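PDB 6QZO: peroxidase from Cellulomonas bogoriensis 69B4 = DSM 16987, which binds heme b and probably uses hydrogen peroxide to oxidise its substrates, as a member of the dye-decolorising (DyP-type) peroxidase family. Local coordinates for residues Glu76-Gly81 against Arg160-Glu165; Val95-Thr100 against Arg152-His157; Asn195-Val200 against Asp350-Trp355. One frame throughout, in Å; residues are numbered along the deposited sequence.

Interaction 1: residues Glu76-Gly81 against Arg160-Glu165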
# COMPACT_ATOMS: atom_id res chain seq x y z
N GLU A 76 0.14 -12.04 -20.57
CA GLU A 76 -0.88 -11.93 -21.65
C GLU A 76 -2.27 -12.17 -21.05
O GLU A 76 -3.24 -11.51 -21.48
CB GLU A 76 -0.57 -12.89 -22.80
CG GLU A 76 0.60 -12.46 -23.66
CD GLU A 76 0.93 -13.34 -24.85
OE1 GLU A 76 0.25 -14.35 -25.04
OE2 GLU A 76 1.78 -12.96 -25.65
N ARG A 77 -2.36 -13.09 -20.07
CA ARG A 77 -3.63 -13.46 -19.40
C ARG A 77 -4.04 -12.40 -18.37
O ARG A 77 -5.15 -11.87 -18.48
CB ARG A 77 -3.49 -14.81 -18.71
CG ARG A 77 -3.76 -15.98 -19.64
CD ARG A 77 -3.04 -17.24 -19.26
NE ARG A 77 -3.42 -18.26 -20.22
CZ ARG A 77 -4.60 -18.89 -20.21
NH1 ARG A 77 -5.48 -18.64 -19.26
NH2 ARG A 77 -4.86 -19.79 -21.12
N LEU A 78 -3.19 -12.13 -17.38
CA LEU A 78 -3.55 -11.24 -16.23
C LEU A 78 -3.94 -9.85 -16.76
O LEU A 78 -4.97 -9.32 -16.31
CB LEU A 78 -2.39 -11.17 -15.23
CG LEU A 78 -2.07 -12.47 -14.48
CD1 LEU A 78 -0.73 -12.39 -13.77
CD2 LEU A 78 -3.16 -12.81 -13.48
N THR A 79 -3.21 -9.32 -17.74
CA THR A 79 -3.42 -7.95 -18.30
C THR A 79 -4.75 -7.86 -19.07
O THR A 79 -5.21 -6.72 -19.29
CB THR A 79 -2.23 -7.48 -19.15
OG1 THR A 79 -2.06 -8.41 -20.22
CG2 THR A 79 -0.95 -7.37 -18.35
N THR A 80 -5.35 -9.00 -19.44
CA THR A 80 -6.65 -9.06 -20.16
C THR A 80 -7.74 -9.56 -19.22
O THR A 80 -8.86 -9.82 -19.69
CB THR A 80 -6.54 -9.89 -21.45
OG1 THR A 80 -6.14 -11.21 -21.11
CG2 THR A 80 -5.58 -9.29 -22.44
N GLY A 81 -7.43 -9.66 -17.92
CA GLY A 81 -8.39 -10.05 -16.88
C GLY A 81 -8.74 -11.53 -16.97
O GLY A 81 -9.89 -11.90 -16.61
N ARG A 160 1.59 -12.30 -6.88
CA ARG A 160 1.52 -13.68 -6.32
C ARG A 160 1.69 -14.68 -7.47
O ARG A 160 2.48 -15.63 -7.33
CB ARG A 160 0.20 -13.86 -5.55
CG ARG A 160 -0.09 -15.28 -5.09
CD ARG A 160 0.79 -15.73 -3.95
NE ARG A 160 0.55 -17.10 -3.51
CZ ARG A 160 1.37 -17.78 -2.70
NH1 ARG A 160 2.48 -17.23 -2.24
NH2 ARG A 160 1.12 -19.04 -2.39
N VAL A 161 0.99 -14.48 -8.59
CA VAL A 161 1.01 -15.43 -9.74
C VAL A 161 2.41 -15.44 -10.35
O VAL A 161 2.95 -16.55 -10.53
CB VAL A 161 -0.08 -15.09 -10.77
CG1 VAL A 161 0.13 -15.83 -12.07
CG2 VAL A 161 -1.48 -15.37 -10.20
N LEU A 162 2.97 -14.27 -10.65
CA LEU A 162 4.28 -14.18 -11.34
C LEU A 162 5.38 -14.76 -10.44
O LEU A 162 6.27 -15.45 -10.97
CB LEU A 162 4.57 -12.72 -11.69
CG LEU A 162 3.61 -12.12 -12.71
CD1 LEU A 162 3.71 -10.60 -12.72
CD2 LEU A 162 3.85 -12.69 -14.10
N THR A 163 5.29 -14.52 -9.13
CA THR A 163 6.29 -14.98 -8.13
C THR A 163 6.25 -16.51 -8.07
O THR A 163 7.33 -17.13 -8.14
CB THR A 163 6.05 -14.34 -6.76
OG1 THR A 163 6.13 -12.93 -6.93
CG2 THR A 163 7.05 -14.77 -5.71
N LYS A 164 5.06 -17.09 -7.91
CA LYS A 164 4.84 -18.55 -7.87
C LYS A 164 5.38 -19.22 -9.15
O LYS A 164 5.94 -20.31 -9.04
CB LYS A 164 3.35 -18.87 -7.76
CG LYS A 164 2.78 -18.84 -6.36
CD LYS A 164 1.26 -18.87 -6.35
CE LYS A 164 0.71 -20.17 -6.89
NZ LYS A 164 -0.77 -20.25 -6.72
N GLU A 165 5.17 -18.59 -10.30
CA GLU A 165 5.55 -19.16 -11.62
C GLU A 165 7.06 -19.37 -11.68
O GLU A 165 7.49 -20.32 -12.36
CB GLU A 165 5.11 -18.22 -12.74
CG GLU A 165 4.83 -18.94 -14.03
CD GLU A 165 3.60 -19.81 -13.90
OE1 GLU A 165 2.47 -19.26 -13.89
OE2 GLU A 165 3.78 -21.05 -13.78
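Leu78, in the last turn of helix 61-78, meets Val161 and Leu162 of helix 152-165 through one methyl group. From CB, which packs on Leu99 of the loop before strand 100-105, the leucine chain runs toward the other helix, with CG anti to the carbonyl carbon (chi1 -67°). CG and CD2 make no approach as close as that of the CD1 branch. CD1 lies 3.9 Å from Val161 CG1 and 4.1 Å from Val161 CB, so it rests against one flank of the valine. The same methyl comes within 4.5 Å of Leu162 CG, a looser touch made possible because the end of Leu162 bends nearer than its CB. The Leu78 and Val161 side chains run antiparallel past one another, and the contact is wholly apolar and buried. Nearby, Leu162 O accepts a hydrogen bond from Trp71 NE1 of helix 61-78. On the far side of helix 152-165, Arg160 and Lys164 form salt bridges with Asp244 of the second subunit. Just beyond Leu78, Gly81 N bonds to Leu78 O and Arg82 N to Arg77 O, and Gly81, with positive phi, is the C-prime residue of a Schellman motif ending helix 61-78 in this ferredoxin-like N-terminal half.

Interaction 2: residues Val95-Thr100 against Arg152-His157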
# COMPACT_ATOMS: atom_id res chain seq x y z
N VAL A 95 -10.53 -8.54 -12.78
CA VAL A 95 -10.54 -7.06 -12.89
C VAL A 95 -9.13 -6.61 -13.28
O VAL A 95 -8.25 -6.55 -12.42
CB VAL A 95 -11.02 -6.41 -11.59
CG1 VAL A 95 -10.96 -4.88 -11.64
CG2 VAL A 95 -12.43 -6.87 -11.24
N PRO A 96 -8.87 -6.33 -14.57
CA PRO A 96 -7.51 -6.02 -15.03
C PRO A 96 -6.99 -4.67 -14.49
O PRO A 96 -5.82 -4.59 -14.25
CB PRO A 96 -7.63 -6.03 -16.56
CG PRO A 96 -9.07 -5.70 -16.82
CD PRO A 96 -9.84 -6.34 -15.68
N ALA A 97 -7.85 -3.66 -14.38
CA ALA A 97 -7.51 -2.36 -13.76
C ALA A 97 -6.21 -1.78 -14.36
O ALA A 97 -5.33 -1.35 -13.58
CB ALA A 97 -7.37 -2.54 -12.26
N ALA A 98 -6.11 -1.76 -15.69
CA ALA A 98 -4.97 -1.20 -16.46
C ALA A 98 -3.65 -1.91 -16.11
O ALA A 98 -2.60 -1.28 -16.25
CB ALA A 98 -4.89 0.28 -16.23
N LEU A 99 -3.69 -3.18 -15.68
CA LEU A 99 -2.48 -3.93 -15.28
C LEU A 99 -1.45 -3.87 -16.41
O LEU A 99 -1.85 -4.14 -17.56
CB LEU A 99 -2.82 -5.38 -14.97
CG LEU A 99 -1.65 -6.25 -14.51
CD1 LEU A 99 -1.03 -5.70 -13.24
CD2 LEU A 99 -2.11 -7.69 -14.28
N THR A 100 -0.20 -3.53 -16.08
CA THR A 100 1.01 -3.75 -16.92
C THR A 100 2.06 -4.50 -16.11
O THR A 100 2.09 -4.33 -14.87
CB THR A 100 1.62 -2.43 -17.43
OG1 THR A 100 2.03 -1.62 -16.32
CG2 THR A 100 0.67 -1.64 -18.30
N ARG A 152 -5.13 -2.44 -5.98
CA ARG A 152 -4.10 -3.07 -5.11
C ARG A 152 -4.34 -4.58 -5.01
O ARG A 152 -3.36 -5.32 -4.83
CB ARG A 152 -4.09 -2.39 -3.75
CG ARG A 152 -2.86 -2.72 -2.94
CD ARG A 152 -1.53 -2.31 -3.52
NE ARG A 152 -0.61 -2.82 -2.52
CZ ARG A 152 -0.17 -4.08 -2.39
NH1 ARG A 152 -0.56 -5.05 -3.20
NH2 ARG A 152 0.64 -4.37 -1.38
N THR A 153 -5.58 -5.03 -5.10
CA THR A 153 -5.92 -6.48 -5.08
C THR A 153 -5.46 -7.10 -6.40
O THR A 153 -4.84 -8.17 -6.34
CB THR A 153 -7.41 -6.70 -4.82
OG1 THR A 153 -7.69 -6.12 -3.55
CG2 THR A 153 -7.80 -8.16 -4.82
N THR A 154 -5.74 -6.45 -7.53
CA THR A 154 -5.26 -6.85 -8.88
C THR A 154 -3.73 -6.99 -8.85
O THR A 154 -3.20 -7.98 -9.39
CB THR A 154 -5.68 -5.84 -9.95
OG1 THR A 154 -7.10 -5.68 -9.93
CG2 THR A 154 -5.24 -6.25 -11.33
N LEU A 155 -3.06 -6.02 -8.22
CA LEU A 155 -1.58 -5.95 -8.16
C LEU A 155 -1.06 -7.09 -7.28
O LEU A 155 -0.10 -7.80 -7.70
CB LEU A 155 -1.19 -4.58 -7.62
CG LEU A 155 0.30 -4.25 -7.66
CD1 LEU A 155 0.76 -4.23 -9.07
CD2 LEU A 155 0.59 -2.91 -7.01
N ALA A 156 -1.66 -7.26 -6.10
CA ALA A 156 -1.30 -8.31 -5.13
C ALA A 156 -1.42 -9.67 -5.83
O ALA A 156 -0.51 -10.51 -5.68
CB ALA A 156 -2.19 -8.25 -3.92
N HIS A 157 -2.50 -9.88 -6.56
CA HIS A 157 -2.75 -11.16 -7.28
C HIS A 157 -1.67 -11.38 -8.34
O HIS A 157 -1.04 -12.45 -8.32
CB HIS A 157 -4.11 -11.20 -7.94
CG HIS A 157 -4.38 -12.53 -8.53
ND1 HIS A 157 -4.32 -13.68 -7.78
CD2 HIS A 157 -4.65 -12.92 -9.79
CE1 HIS A 157 -4.58 -14.71 -8.55
NE2 HIS A 157 -4.78 -14.27 -9.79
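The Val95-Thr100 loop approaches helix 152-165 at Thr154, its backbone folded into a type I' beta turn from Pro96 to Leu99 that is closed by Leu99 N bonding to Pro96 O. The turn leads into strand 100-105, an outermost strand of the four-stranded antiparallel sheet in this ferredoxin-like half, and the contact with Thr154 ties the approach to that strand to the first turn of the helix. Thr154 carries the contact with both branches. Its OG1 donates a hydrogen bond of 2.9 Å to Val95 O, arriving at a C=O...O angle of 155° and tilted 21° from the carbonyl plane. OG1 stands anti to the carbonyl carbon (chi1 -56°), which leaves CG2 anti to the backbone N and against two successive carbonyls, 3.2 Å from Val95 O and 3.4 Å from Pro96 O. Methyl and hydroxyl thus both face the Val95 oxygen, and the bond helps fix the rotation of the threonine. Ala97 CB points toward the helix and stands 3.9 Å from Thr154 OG1. Leu99 CB makes a looser approach, 4.5 Å, to Thr154 CG2, while the leucine side chain also packs on Leu78 of helix 61-78 and on Val147 of the neighbouring strand. A valine in place of Thr154 would probably leave Val95 O without its hydroxyl donor in a buried place. At the head of the helix, Asp151 OD1 accepts from Thr154 N, holding the backbone that presents this side chain. From the second subunit, Arg181 packs on Val95, and its NH2 also makes a weak hydrogen bond to Thr154 OG1.

Interaction 3: residues Asn195-Val200 against Asp350-Trp355. With HEM (protoporphyrin IX containing Fe), chain I.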
# COMPACT_ATOMS: atom_id res chain seq x y z
N ASN A 195 4.42 14.46 -4.34
CA ASN A 195 5.30 13.56 -3.56
C ASN A 195 5.10 13.89 -2.08
O ASN A 195 4.37 14.86 -1.77
CB ASN A 195 6.75 13.62 -4.04
CG ASN A 195 7.46 14.92 -3.71
OD1 ASN A 195 7.16 15.55 -2.70
ND2 ASN A 195 8.40 15.31 -4.54
N LEU A 196 5.71 13.11 -1.20
CA LEU A 196 5.45 13.17 0.27
C LEU A 196 6.30 14.28 0.90
O LEU A 196 6.17 14.50 2.11
CB LEU A 196 5.71 11.80 0.88
CG LEU A 196 4.74 10.72 0.42
CD1 LEU A 196 5.12 9.35 0.95
CD2 LEU A 196 3.31 11.03 0.84
N MET A 197 7.10 15.00 0.10
CA MET A 197 7.68 16.30 0.52
C MET A 197 6.64 17.40 0.27
O MET A 197 6.86 18.54 0.74
CB MET A 197 8.99 16.59 -0.20
CG MET A 197 10.20 16.13 0.60
SD MET A 197 11.75 16.24 -0.31
CE MET A 197 12.92 16.10 1.06
N GLY A 198 5.53 17.06 -0.39
CA GLY A 198 4.43 17.98 -0.70
C GLY A 198 4.63 18.68 -2.03
O GLY A 198 3.84 19.59 -2.33
N GLN A 199 5.62 18.25 -2.82
CA GLN A 199 6.04 18.93 -4.07
C GLN A 199 5.29 18.36 -5.27
O GLN A 199 4.84 17.20 -5.20
CB GLN A 199 7.55 18.76 -4.30
CG GLN A 199 8.40 19.35 -3.19
CD GLN A 199 9.74 18.66 -3.07
OE1 GLN A 199 9.94 17.54 -3.54
NE2 GLN A 199 10.66 19.33 -2.41
N VAL A 200 5.19 19.15 -6.34
CA VAL A 200 4.75 18.70 -7.69
C VAL A 200 5.97 18.06 -8.36
O VAL A 200 7.03 18.71 -8.34
CB VAL A 200 4.19 19.87 -8.52
CG1 VAL A 200 3.70 19.42 -9.89
CG2 VAL A 200 3.07 20.58 -7.78
N ASP A 350 23.67 19.87 -4.98
CA ASP A 350 22.19 19.96 -5.02
C ASP A 350 21.70 20.23 -3.59
O ASP A 350 22.01 19.43 -2.71
CB ASP A 350 21.56 18.69 -5.61
CG ASP A 350 20.06 18.77 -5.78
OD1 ASP A 350 19.48 19.82 -5.42
OD2 ASP A 350 19.47 17.78 -6.24
N LEU A 351 20.97 21.33 -3.37
CA LEU A 351 20.44 21.70 -2.02
C LEU A 351 19.59 20.55 -1.46
O LEU A 351 19.64 20.29 -0.25
CB LEU A 351 19.63 22.99 -2.14
CG LEU A 351 20.43 24.27 -2.35
CD1 LEU A 351 19.48 25.45 -2.51
CD2 LEU A 351 21.42 24.51 -1.20
N LEU A 352 18.85 19.86 -2.33
CA LEU A 352 17.92 18.75 -2.01
C LEU A 352 18.66 17.59 -1.33
O LEU A 352 18.01 16.86 -0.54
CB LEU A 352 17.25 18.29 -3.31
CG LEU A 352 16.17 17.22 -3.15
CD1 LEU A 352 15.03 17.73 -2.29
CD2 LEU A 352 15.64 16.78 -4.49
N ASN A 353 19.95 17.40 -1.61
CA ASN A 353 20.78 16.31 -1.02
C ASN A 353 20.79 16.40 0.50
O ASN A 353 21.17 15.39 1.12
CB ASN A 353 22.23 16.34 -1.51
CG ASN A 353 22.37 15.84 -2.93
OD1 ASN A 353 21.53 15.09 -3.43
ND2 ASN A 353 23.42 16.27 -3.60
N GLU A 354 20.46 17.56 1.09
CA GLU A 354 20.50 17.74 2.57
C GLU A 354 19.30 17.04 3.23
O GLU A 354 19.37 16.79 4.44
CB GLU A 354 20.57 19.23 2.92
CG GLU A 354 20.75 19.51 4.42
CD GLU A 354 21.15 20.95 4.75
OE1 GLU A 354 21.62 21.68 3.80
OE2 GLU A 354 21.02 21.36 5.94
N TRP A 355 18.24 16.72 2.47
CA TRP A 355 16.96 16.18 3.00
C TRP A 355 16.52 14.90 2.27
O TRP A 355 15.44 14.39 2.57
CB TRP A 355 15.88 17.26 2.95
CG TRP A 355 16.30 18.46 3.75
CD1 TRP A 355 16.39 18.54 5.11
CD2 TRP A 355 16.85 19.68 3.24
NE1 TRP A 355 16.92 19.74 5.48
CE2 TRP A 355 17.21 20.47 4.35
CE3 TRP A 355 17.07 20.19 1.95
CZ2 TRP A 355 17.77 21.74 4.22
CZ3 TRP A 355 17.60 21.45 1.82
CH2 TRP A 355 17.95 22.21 2.94
CHA HEM I . 12.73 17.72 -11.22
CHB HEM I . 11.86 16.16 -6.75
CHC HEM I . 15.55 13.06 -7.13
CHD HEM I . 16.16 14.34 -11.74
C1A HEM I . 12.21 17.58 -9.97
C2A HEM I . 11.20 18.42 -9.41
C3A HEM I . 10.97 17.98 -8.15
C4A HEM I . 11.80 16.86 -7.93
CMA HEM I . 10.00 18.56 -7.13
CAA HEM I . 10.55 19.62 -10.07
CBA HEM I . 9.30 19.28 -10.87
CGA HEM I . 9.69 18.56 -12.12
O1A HEM I . 9.70 17.30 -12.07
O2A HEM I . 10.00 19.22 -13.15
C1B HEM I . 12.81 15.18 -6.49
C2B HEM I . 12.88 14.52 -5.24
C3B HEM I . 13.94 13.64 -5.32
C4B HEM I . 14.48 13.81 -6.68
CMB HEM I . 11.95 14.74 -4.05
CAB HEM I . 14.43 12.63 -4.37
CBB HEM I . 13.77 12.25 -3.28
C1C HEM I . 16.04 13.12 -8.41
C2C HEM I . 17.11 12.35 -8.88
C3C HEM I . 17.32 12.68 -10.19
C4C HEM I . 16.34 13.69 -10.54
CMC HEM I . 17.93 11.33 -8.13
CAC HEM I . 18.42 11.96 -10.88
CBC HEM I . 18.78 12.11 -12.13
C1D HEM I . 15.25 15.39 -11.95
C2D HEM I . 15.12 16.07 -13.26
C3D HEM I . 14.19 17.02 -13.11
C4D HEM I . 13.74 16.90 -11.71
CMD HEM I . 15.89 15.84 -14.55
CAD HEM I . 13.70 18.00 -14.18
CBD HEM I . 14.55 19.29 -14.17
CGD HEM I . 14.21 20.33 -15.23
O1D HEM I . 14.61 20.19 -16.41
O2D HEM I . 13.53 21.36 -14.95
NA HEM I . 12.56 16.63 -9.05
NB HEM I . 13.77 14.74 -7.31
NC HEM I . 15.59 13.94 -9.41
ND HEM I . 14.40 15.93 -11.07
FE HEM I . 14.12 15.42 -9.27
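The heme pocket of this DyP-type peroxidase brings the two segments together: Met197 SD lies 4.0 Å from heme CMB, and its side chain reaches across to Leu352, a pocket residue, and to Trp355 beyond. Asn195-Gly198 is a type I beta turn and Leu351-Glu354 a 3-10 segment, both in the ferredoxin-like C-terminal half. Extended beyond CG, the Met197 chain places SD 4.1 Å from Leu352 CD1, the two chains meeting at a slant. Its CE goes further, to 3.4 Å from Trp355 O and 3.7 Å from Trp355 CB, and meets that side chain at about a right angle. Leu352 divides its branches: CD1 takes the methionine sulfur, whereas CD2 lies 3.6 Å from heme C2B. Asp350 OD1 accepts from Leu352 N in an Asx turn; its OD2 hydrogen-bonds to ND1 of His292, the axial ligand of the heme iron, and so probably helps orient it. Facing the heme methyls, Asn195 and Gln199 lock one another. Asn195 ND2 donates to Gln199 OE1 at 2.9 Å, on a lone pair in the carbonyl plane, and the acceptor lies nearly in the asparagine amide plane. Asn195 OD1, in an Asx turn, is gripped by Met197 N and Gln199 N from opposite faces of its plane. These bonds hold the asparagine amide against turning and leave ND2 3.6 Å from heme CMB, with Gln199 OE1 3.5 Å from that same methyl carbon.

How the interactions relate
All three contacts are largely buried, but their chemistry differs with place. Interactions 1 and 2 share helix 152-165 in the N-terminal half and lie about 9 Å apart between centres; they touch directly, Leu78 CB being 3.6 Å from Leu99 CD2. The first joins two helices by aliphatic side chains alone, whereas the second fastens a loop to the helix through a hydroxyl-carbonyl bond. Interaction 3 belongs to the C-terminal half, with its centre about 36 Å from that of interaction 1 and 30 Å from that of interaction 2, and it adds a cofactor to the apolar bridge. The second subunit lies beside all three, contributing salt bridges to Arg160 and Lys164.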